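Local coordinates for dimeric protein of unknown function and ferredoxin-like fold (PDB 3FMB) that is of unknown function but forms a dimer of ferredoxin-like subunits that belongs to the stress-responsive A/B barrel (Dabb) family, at residues I24-L29 and N75-S80; V41-K46 and V64-N69; P53-V58 and H94-A99. All blocks are in the same frame, centred on the assembly; numbering follows the deposited sequence.

Interaction 1. Residues I24-L29 and N75-S80; sequences IVLFKL and NIALYS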
ATOM      1  N   ILE A  24       0.603   1.589  -5.574  1.00 24.39           N
ATOM      2  CA  ILE A  24       0.046   0.858  -4.435  1.00 24.00           C
ATOM      3  C   ILE A  24      -1.265   1.511  -4.048  1.00 23.48           C
ATOM      4  O   ILE A  24      -1.328   2.732  -3.818  1.00 25.00           O
ATOM      5  CB  ILE A  24       0.994   0.852  -3.214  1.00 26.27           C
ATOM      6  CG1 ILE A  24       2.342   0.217  -3.609  1.00 27.59           C
ATOM      7  CG2 ILE A  24       0.301   0.143  -1.993  1.00 27.20           C
ATOM      8  CD1 ILE A  24       3.222  -0.148  -2.381  1.00 28.06           C
ATOM      9  N   VAL A  25      -2.306   0.693  -3.946  1.00 22.43           N
ATOM     10  CA  VAL A  25      -3.658   1.209  -3.598  1.00 25.46           C
ATOM     11  C   VAL A  25      -4.237   0.314  -2.498  1.00 26.56           C
ATOM     12  O   VAL A  25      -4.182  -0.913  -2.594  1.00 29.12           O
ATOM     13  CB  VAL A  25      -4.668   1.253  -4.823  1.00 25.91           C
ATOM     14  CG1 VAL A  25      -5.984   2.005  -4.428  1.00 26.27           C
ATOM     15  CG2 VAL A  25      -4.004   1.833  -6.093  1.00 26.30           C
ATOM     16  N   LEU A  26      -4.740   0.946  -1.443  1.00 25.55           N
ATOM     17  CA  LEU A  26      -5.493   0.227  -0.412  1.00 25.27           C
ATOM     18  C   LEU A  26      -6.949   0.723  -0.439  1.00 24.90           C
ATOM     19  O   LEU A  26      -7.209   1.929  -0.690  1.00 25.78           O
ATOM     20  CB  LEU A  26      -4.887   0.481   0.960  1.00 24.98           C
ATOM     21  CG  LEU A  26      -3.434   0.058   1.200  1.00 26.38           C
ATOM     22  CD1 LEU A  26      -2.998   0.356   2.677  1.00 25.61           C
ATOM     23  CD2 LEU A  26      -3.112  -1.357   0.783  1.00 27.12           C
ATOM     24  N   PHE A  27      -7.867  -0.220  -0.238  1.00 25.85           N
ATOM     25  CA  PHE A  27      -9.286   0.045  -0.163  1.00 25.49           C
ATOM     26  C   PHE A  27      -9.897  -0.407   1.181  1.00 25.54           C
ATOM     27  O   PHE A  27      -9.569  -1.480   1.730  1.00 27.33           O
ATOM     28  CB  PHE A  27     -10.037  -0.694  -1.277  1.00 25.43           C
ATOM     29  CG  PHE A  27      -9.639  -0.295  -2.648  1.00 28.06           C
ATOM     30  CD1 PHE A  27     -10.243   0.781  -3.273  1.00 32.65           C
ATOM     31  CD2 PHE A  27      -8.657  -1.016  -3.326  1.00 31.13           C
ATOM     32  CE1 PHE A  27      -9.863   1.164  -4.574  1.00 35.22           C
ATOM     33  CE2 PHE A  27      -8.290  -0.649  -4.623  1.00 35.74           C
ATOM     34  CZ  PHE A  27      -8.895   0.408  -5.235  1.00 27.64           C
ATOM     35  N   LYS A  28     -10.862   0.380   1.633  1.00 25.58           N
ATOM     36  CA  LYS A  28     -11.696   0.066   2.785  1.00 26.61           C
ATOM     37  C   LYS A  28     -13.154   0.095   2.332  1.00 24.77           C
ATOM     38  O   LYS A  28     -13.646   1.046   1.715  1.00 26.45           O
ATOM     39  CB  LYS A  28     -11.427   1.074   3.901  1.00 27.90           C
ATOM     40  CG  LYS A  28     -12.201   0.768   5.187  1.00 28.46           C
ATOM     41  CD  LYS A  28     -11.697   1.631   6.371  1.00 31.55           C
ATOM     42  CE  LYS A  28     -12.541   1.411   7.611  1.00 40.89           C
ATOM     43  NZ  LYS A  28     -11.781   1.706   8.884  1.00 41.43           N
ATOM     44  N   LEU A  29     -13.870  -0.951   2.667  1.00 24.29           N
ATOM     45  CA  LEU A  29     -15.251  -1.052   2.311  1.00 25.38           C
ATOM     46  C   LEU A  29     -16.067  -0.503   3.463  1.00 23.62           C
ATOM     47  O   LEU A  29     -15.607  -0.500   4.614  1.00 24.91           O
ATOM     48  CB  LEU A  29     -15.611  -2.504   2.036  1.00 23.20           C
ATOM     49  CG  LEU A  29     -14.831  -3.178   0.898  1.00 25.93           C
ATOM     50  CD1 LEU A  29     -15.460  -4.601   0.806  1.00 23.02           C
ATOM     51  CD2 LEU A  29     -14.886  -2.395  -0.422  1.00 24.80           C
ATOM     52  N   ASN A  75      -9.354  -3.400   3.892  1.00 25.90           N
ATOM     53  CA  ASN A  75      -9.665  -4.770   3.470  1.00 24.97           C
ATOM     54  C   ASN A  75      -8.842  -5.319   2.310  1.00 26.74           C
ATOM     55  O   ASN A  75      -8.603  -6.522   2.216  1.00 25.01           O
ATOM     56  CB  ASN A  75     -11.168  -4.921   3.064  1.00 25.92           C
ATOM     57  CG  ASN A  75     -12.115  -4.133   3.956  1.00 28.52           C
ATOM     58  OD1 ASN A  75     -12.297  -2.954   3.756  1.00 29.25           O
ATOM     59  ND2 ASN A  75     -12.733  -4.789   4.891  1.00 30.52           N
ATOM     60  N   ILE A  76      -8.448  -4.446   1.414  1.00 25.97           N
ATOM     61  CA  ILE A  76      -7.883  -4.839   0.147  1.00 24.33           C
ATOM     62  C   ILE A  76      -6.628  -4.011  -0.171  1.00 23.86           C
ATOM     63  O   ILE A  76      -6.645  -2.763  -0.042  1.00 26.50           O
ATOM     64  CB  ILE A  76      -8.902  -4.612  -1.034  1.00 25.22           C
ATOM     65  CG1 ILE A  76     -10.223  -5.400  -0.842  1.00 25.12           C
ATOM     66  CG2 ILE A  76      -8.192  -4.945  -2.387  1.00 26.24           C
ATOM     67  CD1 ILE A  76     -11.377  -4.907  -1.823  1.00 21.75           C
ATOM     68  N   ALA A  77      -5.573  -4.695  -0.629  1.00 25.01           N
ATOM     69  CA  ALA A  77      -4.361  -4.042  -1.098  1.00 26.34           C
ATOM     70  C   ALA A  77      -4.157  -4.436  -2.562  1.00 27.52           C
ATOM     71  O   ALA A  77      -4.312  -5.615  -2.916  1.00 26.59           O
ATOM     72  CB  ALA A  77      -3.145  -4.489  -0.289  1.00 25.41           C
ATOM     73  N   LEU A  78      -3.800  -3.455  -3.391  1.00 27.07           N
ATOM     74  CA  LEU A  78      -3.336  -3.695  -4.744  1.00 26.91           C
ATOM     75  C   LEU A  78      -1.887  -3.219  -4.816  1.00 26.90           C
ATOM     76  O   LEU A  78      -1.563  -2.070  -4.472  1.00 26.13           O
ATOM     77  CB  LEU A  78      -4.205  -2.918  -5.718  1.00 28.08           C
ATOM     78  CG  LEU A  78      -3.944  -3.183  -7.214  1.00 28.29           C
ATOM     79  CD1 LEU A  78      -5.316  -3.083  -7.947  1.00 30.50           C
ATOM     80  CD2 LEU A  78      -2.890  -2.156  -7.748  1.00 30.53           C
ATOM     81  N   TYR A  79      -1.015  -4.123  -5.197  1.00 26.05           N
ATOM     82  CA  TYR A  79       0.389  -3.841  -5.331  1.00 26.53           C
ATOM     83  C   TYR A  79       0.757  -4.102  -6.778  1.00 27.08           C
ATOM     84  O   TYR A  79       0.506  -5.183  -7.290  1.00 28.00           O
ATOM     85  CB  TYR A  79       1.188  -4.734  -4.384  1.00 28.32           C
ATOM     86  CG  TYR A  79       2.683  -4.632  -4.592  1.00 27.57           C
ATOM     87  CD1 TYR A  79       3.421  -3.598  -3.995  1.00 30.76           C
ATOM     88  CD2 TYR A  79       3.355  -5.520  -5.437  1.00 33.93           C
ATOM     89  CE1 TYR A  79       4.802  -3.479  -4.216  1.00 33.71           C
ATOM     90  CE2 TYR A  79       4.740  -5.394  -5.658  1.00 35.59           C
ATOM     91  CZ  TYR A  79       5.446  -4.367  -5.045  1.00 34.90           C
ATOM     92  OH  TYR A  79       6.799  -4.259  -5.245  1.00 33.93           O
ATOM     93  N   SER A  80       1.392  -3.129  -7.417  1.00 25.90           N
ATOM     94  CA  SER A  80       1.687  -3.253  -8.826  1.00 26.11           C
ATOM     95  C   SER A  80       2.910  -2.443  -9.232  1.00 24.71           C
ATOM     96  O   SER A  80       3.322  -1.510  -8.529  1.00 25.52           O
ATOM     97  CB  SER A  80       0.450  -2.833  -9.627  1.00 26.27           C
ATOM     98  OG  SER A  80       0.178  -1.473  -9.437  1.00 25.92           O
TER
HETATM   99  O   HOH W   1     -14.852  -2.561   6.052  1.00 35.94           O
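Val25 and Leu78 form an antiparallel hydrogen-bonded pair at the middle of two strands whose segments run at 169° to each other. Leu78 N gives Val25 O a bond of 2.7 Å, and Val25 N donates back to Leu78 O. Phe27 N reaches Ile76 O, but Phe27 O then takes two donors, Asn75 N at 2.9 Å and Ile76 N at 3.2 Å: a classic beta bulge that ends the regular pairing. Between these pairs, the CA of Leu26 lies 3.2 Å from Ile76 O in a CA-H...O contact. The strands are the two inner ones of the four-stranded antiparallel sheet of the ferredoxin-like fold. One sheet face carries Val25, Phe27, Ile76 and Leu78, with helix 35-50 lying over Ile76 and Leu78; the other carries Ile24, Leu26, Ala77 and Tyr79 and packs on the second subunit. There Ile24 CD1 lies at the edge of the Tyr79 ring, near its plane, 3.8 Å from Tyr79 CD1, and Tyr79 stacks on Tyr79 of the second subunit. Leu26 CD2 presses on Ala77 CB at 3.3 Å, tighter than usual for carbons. Within the bulge, Asn75 turns its side chain toward Leu29, CG beside the backbone N (chi1 -39°), and OD1 takes the N-H of Leu29 at 2.8 Å, the donor tilted 31° from the carbonyl plane. A water bridges Leu29 O to Asn75 ND2.

Interaction 2. Residues V41-K46 and V64-N69; sequences VMNSFK and VGLNMN. With EDO (1,2-ethanediol), chain D.
Lys46 lies along Val64 where helix 35-50 packs on edge strand 61-66, the helix-on-sheet layer of the ferredoxin-like fold; the two segments run nearly antiparallel, their axes 9.0 Å apart. The lysine side chain slides past that of Val64 in the opposite direction. Its CB sits 3.8 Å from Val64 CG1, and CG passes over Val64 CB. Lys46 CD lies closer to Val64 O than to Leu66 CG, 4.2 Å off, and CE stays beside the same oxygen before NZ bonds to it. CB to CE is extended, with CG opposite the backbone N, and the chain turns only at its last torsion (chi4 68°), which brings NZ down onto Val64 O at 2.9 Å. The ammonium approaches nearly in line with the C=O bond, at a C=O...N angle of 162°. NZ also forms a salt bridge with Glu50, whose carboxylate accepts from Val64 N as well, so lysine and glutamate together engage both backbone polar groups of Val64.

Leu66 packs one turn earlier on the helix. Its CD2 lies 3.9 Å from Met42 CB, while the selenomethionine chain bends at chi3 and curls its CE back to Leu66 CB. From the exposed flank, Asn43 OD1 touches Leu66 CD1. Deeper in, the Phe45 ring reaches Val64 CG2 through CE2, and Ile76 of the neighbouring strand 76-82 touches Met42, Phe45, Val64 and Leu66. Beyond the strand the chain turns toward the second subunit, where Asn67 OD1 accepts from the backbone N of Asp115 of that subunit. Asn67 ND2 bonds to Asn69 O, which lies near the plane of the Asn67 amide although ND2 itself sits above the carbonyl plane of Asn69, and donates at 3.0 Å to O2 of a bound 1,2-ethanediol, probably from the crystallisation liquor.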
ATOM      1  N   VAL A  41     -17.329  -9.417  -2.735  1.00 23.20           N
ATOM      2  CA  VAL A  41     -16.684  -8.298  -3.409  1.00 26.12           C
ATOM      3  C   VAL A  41     -15.156  -8.414  -3.432  1.00 26.27           C
ATOM      4  O   VAL A  41     -14.543  -8.245  -4.482  1.00 27.26           O
ATOM      5  CB  VAL A  41     -17.106  -6.971  -2.748  1.00 24.59           C
ATOM      6  CG1 VAL A  41     -16.222  -5.799  -3.253  1.00 27.87           C
ATOM      7  CG2 VAL A  41     -18.605  -6.704  -3.031  1.00 27.16           C
HETATM    8  N   MSE A  42     -14.563  -8.702  -2.265  1.00 27.88           N
HETATM    9  CA  MSE A  42     -13.105  -8.869  -2.143  1.00 25.90           C
HETATM   10  C   MSE A  42     -12.568  -9.956  -3.066  1.00 27.72           C
HETATM   11  O   MSE A  42     -11.619  -9.721  -3.821  1.00 26.40           O
HETATM   12  CB  MSE A  42     -12.738  -9.166  -0.683  1.00 25.46           C
HETATM   13  CG  MSE A  42     -12.923  -7.943   0.242  1.00 25.98           C
HETATM   14 SE   MSE A  42     -12.995  -8.353   2.087  0.75 23.77          SE
HETATM   15  CE  MSE A  42     -11.200  -9.037   2.389  1.00 29.47           C
ATOM     16  N   ASN A  43     -13.179 -11.136  -3.018  1.00 28.33           N
ATOM     17  CA  ASN A  43     -12.796 -12.253  -3.884  1.00 27.62           C
ATOM     18  C   ASN A  43     -12.987 -11.896  -5.365  1.00 27.86           C
ATOM     19  O   ASN A  43     -12.085 -12.100  -6.190  1.00 27.28           O
ATOM     20  CB  ASN A  43     -13.571 -13.533  -3.513  1.00 27.83           C
ATOM     21  CG  ASN A  43     -13.081 -14.192  -2.218  1.00 30.78           C
ATOM     22  OD1 ASN A  43     -11.955 -14.010  -1.809  1.00 29.22           O
ATOM     23  ND2 ASN A  43     -13.944 -14.995  -1.598  1.00 30.07           N
ATOM     24  N   SER A  44     -14.135 -11.337  -5.713  1.00 27.04           N
ATOM     25  CA  SER A  44     -14.404 -11.010  -7.109  1.00 28.18           C
ATOM     26  C   SER A  44     -13.393  -9.997  -7.676  1.00 28.05           C
ATOM     27  O   SER A  44     -12.899 -10.170  -8.796  1.00 29.11           O
ATOM     28  CB  SER A  44     -15.832 -10.493  -7.293  1.00 29.24           C
ATOM     29  OG  SER A  44     -16.735 -11.543  -7.088  1.00 36.85           O
ATOM     30  N   PHE A  45     -13.094  -8.963  -6.886  1.00 28.23           N
ATOM     31  CA  PHE A  45     -12.111  -7.926  -7.232  1.00 26.60           C
ATOM     32  C   PHE A  45     -10.725  -8.524  -7.409  1.00 28.75           C
ATOM     33  O   PHE A  45     -10.090  -8.273  -8.398  1.00 26.55           O
ATOM     34  CB  PHE A  45     -12.063  -6.865  -6.148  1.00 28.62           C
ATOM     35  CG  PHE A  45     -11.094  -5.752  -6.435  1.00 27.37           C
ATOM     36  CD1 PHE A  45     -11.373  -4.817  -7.438  1.00 27.00           C
ATOM     37  CD2 PHE A  45      -9.898  -5.645  -5.748  1.00 25.95           C
ATOM     38  CE1 PHE A  45     -10.491  -3.779  -7.706  1.00 26.32           C
ATOM     39  CE2 PHE A  45      -9.007  -4.580  -6.033  1.00 24.26           C
ATOM     40  CZ  PHE A  45      -9.338  -3.672  -7.022  1.00 26.70           C
ATOM     41  N   LYS A  46     -10.291  -9.346  -6.457  1.00 27.84           N
ATOM     42  CA  LYS A  46      -8.972 -10.009  -6.544  1.00 28.43           C
ATOM     43  C   LYS A  46      -8.851 -10.802  -7.845  1.00 28.78           C
ATOM     44  O   LYS A  46      -7.854 -10.660  -8.555  1.00 29.14           O
ATOM     45  CB  LYS A  46      -8.742 -10.941  -5.361  1.00 29.19           C
ATOM     46  CG  LYS A  46      -7.489 -11.834  -5.436  1.00 27.85           C
ATOM     47  CD  LYS A  46      -7.257 -12.482  -4.073  1.00 31.81           C
ATOM     48  CE  LYS A  46      -6.213 -13.539  -4.108  1.00 33.29           C
ATOM     49  NZ  LYS A  46      -4.980 -12.897  -4.345  1.00 33.66           N
ATOM     50  N   VAL A  64      -3.324  -8.709  -5.781  1.00 27.73           N
ATOM     51  CA  VAL A  64      -4.282  -8.194  -4.799  1.00 27.73           C
ATOM     52  C   VAL A  64      -4.159  -9.024  -3.524  1.00 26.11           C
ATOM     53  O   VAL A  64      -4.227 -10.253  -3.578  1.00 26.08           O
ATOM     54  CB  VAL A  64      -5.724  -8.208  -5.344  1.00 28.36           C
ATOM     55  CG1 VAL A  64      -6.738  -7.926  -4.224  1.00 23.52           C
ATOM     56  CG2 VAL A  64      -5.827  -7.186  -6.504  1.00 26.73           C
ATOM     57  N   GLY A  65      -3.991  -8.324  -2.412  1.00 25.44           N
ATOM     58  CA  GLY A  65      -3.908  -8.926  -1.096  1.00 26.29           C
ATOM     59  C   GLY A  65      -5.152  -8.615  -0.291  1.00 25.23           C
ATOM     60  O   GLY A  65      -5.624  -7.503  -0.254  1.00 27.14           O
ATOM     61  N   LEU A  66      -5.699  -9.643   0.340  1.00 26.19           N
ATOM     62  CA  LEU A  66      -6.858  -9.481   1.220  1.00 25.67           C
ATOM     63  C   LEU A  66      -6.390  -9.529   2.685  1.00 24.28           C
ATOM     64  O   LEU A  66      -5.645 -10.432   3.081  1.00 24.12           O
ATOM     65  CB  LEU A  66      -7.910 -10.571   0.896  1.00 25.76           C
ATOM     66  CG  LEU A  66      -8.450 -10.621  -0.540  1.00 25.94           C
ATOM     67  CD1 LEU A  66      -9.583 -11.640  -0.618  1.00 27.90           C
ATOM     68  CD2 LEU A  66      -8.868  -9.176  -0.951  1.00 25.65           C
ATOM     69  N   ASN A  67      -6.752  -8.503   3.468  1.00 23.15           N
ATOM     70  CA  ASN A  67      -6.254  -8.368   4.798  1.00 24.96           C
ATOM     71  C   ASN A  67      -6.517  -9.572   5.700  1.00 26.32           C
ATOM     72  O   ASN A  67      -7.641 -10.067   5.778  1.00 27.71           O
ATOM     73  CB  ASN A  67      -6.857  -7.141   5.453  1.00 27.35           C
ATOM     74  CG  ASN A  67      -6.346  -6.945   6.845  1.00 26.91           C
ATOM     75  OD1 ASN A  67      -5.138  -6.890   7.068  1.00 25.52           O
ATOM     76  ND2 ASN A  67      -7.260  -6.908   7.802  1.00 23.53           N
HETATM   77  N   MSE A  68      -5.488  -9.999   6.411  0.50 23.58           N
HETATM   78  CA  MSE A  68      -5.610 -11.128   7.349  0.50 25.27           C
HETATM   79  C   MSE A  68      -5.187 -10.769   8.770  0.50 24.17           C
HETATM   80  O   MSE A  68      -4.944 -11.666   9.592  0.50 20.07           O
HETATM   81  CB  MSE A  68      -4.852 -12.357   6.835  0.50 26.93           C
HETATM   82  CG  MSE A  68      -3.504 -12.111   6.237  0.50 29.13           C
HETATM   83 SE   MSE A  68      -2.115 -11.541   7.413  0.37 27.85          SE
HETATM   84  CE  MSE A  68      -1.516 -13.285   8.105  0.50 26.33           C
ATOM     85  N   ASN A  69      -5.029  -9.465   9.028  1.00 27.31           N
ATOM     86  CA  ASN A  69      -4.821  -8.926  10.357  1.00 27.01           C
ATOM     87  C   ASN A  69      -6.087  -8.247  10.929  1.00 25.62           C
ATOM     88  O   ASN A  69      -6.501  -7.193  10.511  1.00 26.68           O
ATOM     89  CB  ASN A  69      -3.645  -7.967  10.353  1.00 28.73           C
ATOM     90  CG  ASN A  69      -3.231  -7.530  11.746  1.00 25.39           C
ATOM     91  OD1 ASN A  69      -3.932  -7.778  12.744  1.00 27.47           O
ATOM     92  ND2 ASN A  69      -2.076  -6.900  11.830  1.00 24.94           N
TER
HETATM   93  C1  EDO D 101     -11.151  -5.921   8.879  1.00 35.11           C
HETATM   94  O1  EDO D 101     -10.120  -6.361   9.751  1.00 32.94           O
HETATM   95  C2  EDO D 101     -10.531  -5.490   7.549  1.00 27.45           C
HETATM   96  O2  EDO D 101     -10.029  -6.595   6.817  1.00 23.85           O

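Interaction 3. Residues P53-V58 and H94-A99; sequences PAKISV and HPEHVA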
ATOM      1  N   PRO A  53      -3.255  -8.861 -16.390  1.00 25.40           N
ATOM      2  CA  PRO A  53      -2.006  -8.885 -17.200  1.00 28.21           C
ATOM      3  C   PRO A  53      -2.122  -9.474 -18.610  1.00 28.30           C
ATOM      4  O   PRO A  53      -1.435  -9.008 -19.521  1.00 29.85           O
ATOM      5  CB  PRO A  53      -1.018  -9.658 -16.305  1.00 27.62           C
ATOM      6  CG  PRO A  53      -1.542  -9.458 -14.908  1.00 27.82           C
ATOM      7  CD  PRO A  53      -3.039  -9.417 -15.036  1.00 26.25           C
ATOM      8  N   ALA A  54      -3.003 -10.448 -18.817  1.00 29.71           N
ATOM      9  CA  ALA A  54      -3.225 -11.018 -20.151  1.00 29.39           C
ATOM     10  C   ALA A  54      -3.899 -10.050 -21.140  1.00 30.57           C
ATOM     11  O   ALA A  54      -3.768 -10.213 -22.367  1.00 29.66           O
ATOM     12  CB  ALA A  54      -4.042 -12.282 -20.044  1.00 28.51           C
ATOM     13  N   LYS A  55      -4.625  -9.077 -20.601  0.50 29.22           N
ATOM     14  CA  LYS A  55      -5.328  -8.065 -21.381  0.50 29.70           C
ATOM     15  C   LYS A  55      -4.511  -6.772 -21.497  0.50 29.78           C
ATOM     16  O   LYS A  55      -4.544  -6.114 -22.524  0.50 28.48           O
ATOM     17  CB  LYS A  55      -6.679  -7.749 -20.728  0.50 30.97           C
ATOM     18  CG  LYS A  55      -7.676  -8.917 -20.665  0.50 31.96           C
ATOM     19  CD  LYS A  55      -7.866  -9.570 -22.036  0.50 31.13           C
ATOM     20  CE  LYS A  55      -9.134 -10.415 -22.125  0.50 33.97           C
ATOM     21  NZ  LYS A  55     -10.243  -9.698 -22.822  0.50 38.10           N
ATOM     22  N   ILE A  56      -3.754  -6.433 -20.454  1.00 28.91           N
ATOM     23  CA  ILE A  56      -3.073  -5.131 -20.349  1.00 28.76           C
ATOM     24  C   ILE A  56      -1.564  -5.322 -20.256  1.00 29.88           C
ATOM     25  O   ILE A  56      -1.007  -5.596 -19.179  1.00 30.19           O
ATOM     26  CB  ILE A  56      -3.563  -4.299 -19.128  1.00 28.77           C
ATOM     27  CG1 ILE A  56      -5.097  -4.290 -19.049  1.00 26.52           C
ATOM     28  CG2 ILE A  56      -2.976  -2.871 -19.221  1.00 28.37           C
ATOM     29  CD1 ILE A  56      -5.726  -3.437 -17.890  1.00 23.72           C
ATOM     30  N   SER A  57      -0.910  -5.175 -21.397  1.00 29.10           N
ATOM     31  CA  SER A  57       0.497  -5.540 -21.530  1.00 29.30           C
ATOM     32  C   SER A  57       1.427  -4.642 -20.717  1.00 28.59           C
ATOM     33  O   SER A  57       2.507  -5.077 -20.321  1.00 29.19           O
ATOM     34  CB  SER A  57       0.912  -5.526 -23.001  1.00 32.40           C
ATOM     35  OG  SER A  57       0.975  -4.197 -23.477  1.00 33.07           O
ATOM     36  N   VAL A  58       1.027  -3.402 -20.444  1.00 28.50           N
ATOM     37  CA  VAL A  58       1.888  -2.499 -19.657  1.00 28.99           C
ATOM     38  C   VAL A  58       2.029  -2.888 -18.167  1.00 28.94           C
ATOM     39  O   VAL A  58       2.883  -2.326 -17.478  1.00 28.78           O
ATOM     40  CB  VAL A  58       1.493  -0.974 -19.759  1.00 29.36           C
ATOM     41  CG1 VAL A  58       1.602  -0.469 -21.180  1.00 32.20           C
ATOM     42  CG2 VAL A  58       0.125  -0.681 -19.168  1.00 29.77           C
ATOM     43  N   HIS A  94      -8.083   1.683 -18.700  1.00 22.38           N
ATOM     44  CA  HIS A  94      -8.337   0.560 -19.595  1.00 23.34           C
ATOM     45  C   HIS A  94      -9.705  -0.061 -19.254  1.00 23.84           C
ATOM     46  O   HIS A  94      -9.999  -0.257 -18.094  1.00 23.48           O
ATOM     47  CB  HIS A  94      -7.226  -0.485 -19.482  1.00 22.99           C
ATOM     48  CG  HIS A  94      -7.278  -1.555 -20.528  1.00 22.88           C
ATOM     49  ND1 HIS A  94      -8.218  -2.566 -20.514  1.00 24.88           N
ATOM     50  CD2 HIS A  94      -6.460  -1.817 -21.573  1.00 23.44           C
ATOM     51  CE1 HIS A  94      -7.983  -3.386 -21.523  1.00 26.11           C
ATOM     52  NE2 HIS A  94      -6.939  -2.941 -22.194  1.00 27.55           N
ATOM     53  N   PRO A  95     -10.534  -0.362 -20.266  1.00 23.08           N
ATOM     54  CA  PRO A  95     -11.879  -0.864 -20.009  1.00 22.95           C
ATOM     55  C   PRO A  95     -11.947  -2.081 -19.090  1.00 24.88           C
ATOM     56  O   PRO A  95     -12.872  -2.196 -18.273  1.00 23.04           O
ATOM     57  CB  PRO A  95     -12.386  -1.214 -21.412  1.00 24.46           C
ATOM     58  CG  PRO A  95     -11.668  -0.286 -22.295  1.00 20.00           C
ATOM     59  CD  PRO A  95     -10.302  -0.221 -21.725  1.00 21.99           C
ATOM     60  N   GLU A  96     -10.971  -2.973 -19.221  1.00 26.02           N
ATOM     61  CA  GLU A  96     -10.908  -4.184 -18.408  1.00 27.87           C
ATOM     62  C   GLU A  96     -10.611  -3.832 -16.948  1.00 28.55           C
ATOM     63  O   GLU A  96     -11.141  -4.451 -16.029  1.00 24.39           O
ATOM     64  CB  GLU A  96      -9.832  -5.124 -18.970  1.00 31.08           C
ATOM     65  CG  GLU A  96     -10.093  -5.554 -20.403  1.00 40.51           C
ATOM     66  CD  GLU A  96     -11.396  -6.208 -20.515  1.00 40.72           C
ATOM     67  OE1 GLU A  96     -11.695  -7.027 -19.636  1.00 38.43           O
ATOM     68  OE2 GLU A  96     -12.142  -5.878 -21.435  1.00 35.20           O
ATOM     69  N   HIS A  97      -9.745  -2.847 -16.745  1.00 26.39           N
ATOM     70  CA  HIS A  97      -9.490  -2.371 -15.406  1.00 26.42           C
ATOM     71  C   HIS A  97     -10.702  -1.637 -14.800  1.00 26.52           C
ATOM     72  O   HIS A  97     -11.072  -1.851 -13.625  1.00 25.33           O
ATOM     73  CB  HIS A  97      -8.262  -1.453 -15.319  1.00 23.92           C
ATOM     74  CG  HIS A  97      -8.118  -0.882 -13.950  1.00 26.52           C
ATOM     75  ND1 HIS A  97      -8.469   0.416 -13.650  1.00 28.09           N
ATOM     76  CD2 HIS A  97      -7.864  -1.492 -12.766  1.00 28.97           C
ATOM     77  CE1 HIS A  97      -8.342   0.604 -12.349  1.00 30.63           C
ATOM     78  NE2 HIS A  97      -8.014  -0.545 -11.787  1.00 24.07           N
ATOM     79  N   VAL A  98     -11.328  -0.781 -15.592  1.00 27.18           N
ATOM     80  CA  VAL A  98     -12.520  -0.068 -15.128  1.00 26.33           C
ATOM     81  C   VAL A  98     -13.591  -1.051 -14.668  1.00 25.58           C
ATOM     82  O   VAL A  98     -14.205  -0.850 -13.595  1.00 26.80           O
ATOM     83  CB  VAL A  98     -13.068   0.887 -16.211  1.00 22.78           C
ATOM     84  CG1 VAL A  98     -14.450   1.443 -15.832  1.00 26.56           C
ATOM     85  CG2 VAL A  98     -12.073   2.063 -16.479  1.00 22.91           C
ATOM     86  N   ALA A  99     -13.826  -2.115 -15.448  1.00 27.18           N
ATOM     87  CA  ALA A  99     -14.794  -3.158 -15.035  1.00 27.63           C
ATOM     88  C   ALA A  99     -14.411  -3.782 -13.690  1.00 28.73           C
ATOM     89  O   ALA A  99     -15.286  -3.999 -12.833  1.00 26.85           O
ATOM     90  CB  ALA A  99     -14.934  -4.240 -16.098  1.00 27.89           C
TER
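The N-terminal end of helix 95-102 is capped by His94, and the loop between helix 35-50 and strand 61-66 packs against this cap through Ile56. His94 ND1 accepts from Glu96 N at 3.1 Å, the donor lying close to the ring plane, a bond that should help set the turn of the imidazole, one face of which meets Ile56. The CG1 of Ile56 stands 3.7 Å from the ring centroid and only 4° off the ring normal, a CH-pi contact almost exactly over the centre. CD1 goes on across the same face toward the root of the ring, 3.6 Å from His94 CG, and also reaches His97 CB. With Ile56 CG1 beside its backbone N (chi1 -47°), the longer branch is the one laid over the imidazole. Tyr91 of helix 85-93 touches Ile56 too, and its ring meets that of His97, whose ND1 bonds to Ala92 O.

Nearer the surface, Lys55 and Glu96 cross through their aliphatic parts, Lys55 CB and CG each lying 4.1 Å from Glu96 CG.

Interactions 1 and 2 are neighbours in one layered fold, their centres 8 Å apart. Strand 76-82 of the first pairs with strand 61-66 of the second through Ala77 O and Gly65 N, and Asn75 O with Asn67 N continues the pairing past the strand ends, so the central strand pair passes directly into the edge strand beneath helix 35-50. Along the chain interaction 2 is nested within the loop closed by interaction 1, whereas interaction 3 alternates with both. Interaction 3, a surface contact within its own chain, lies about 17 Å from interaction 1 and about 19 Å from interaction 2, centre to centre. The Ile24, Leu26, Ala77 and Tyr79 face and the 67-69 turn meet the second subunit.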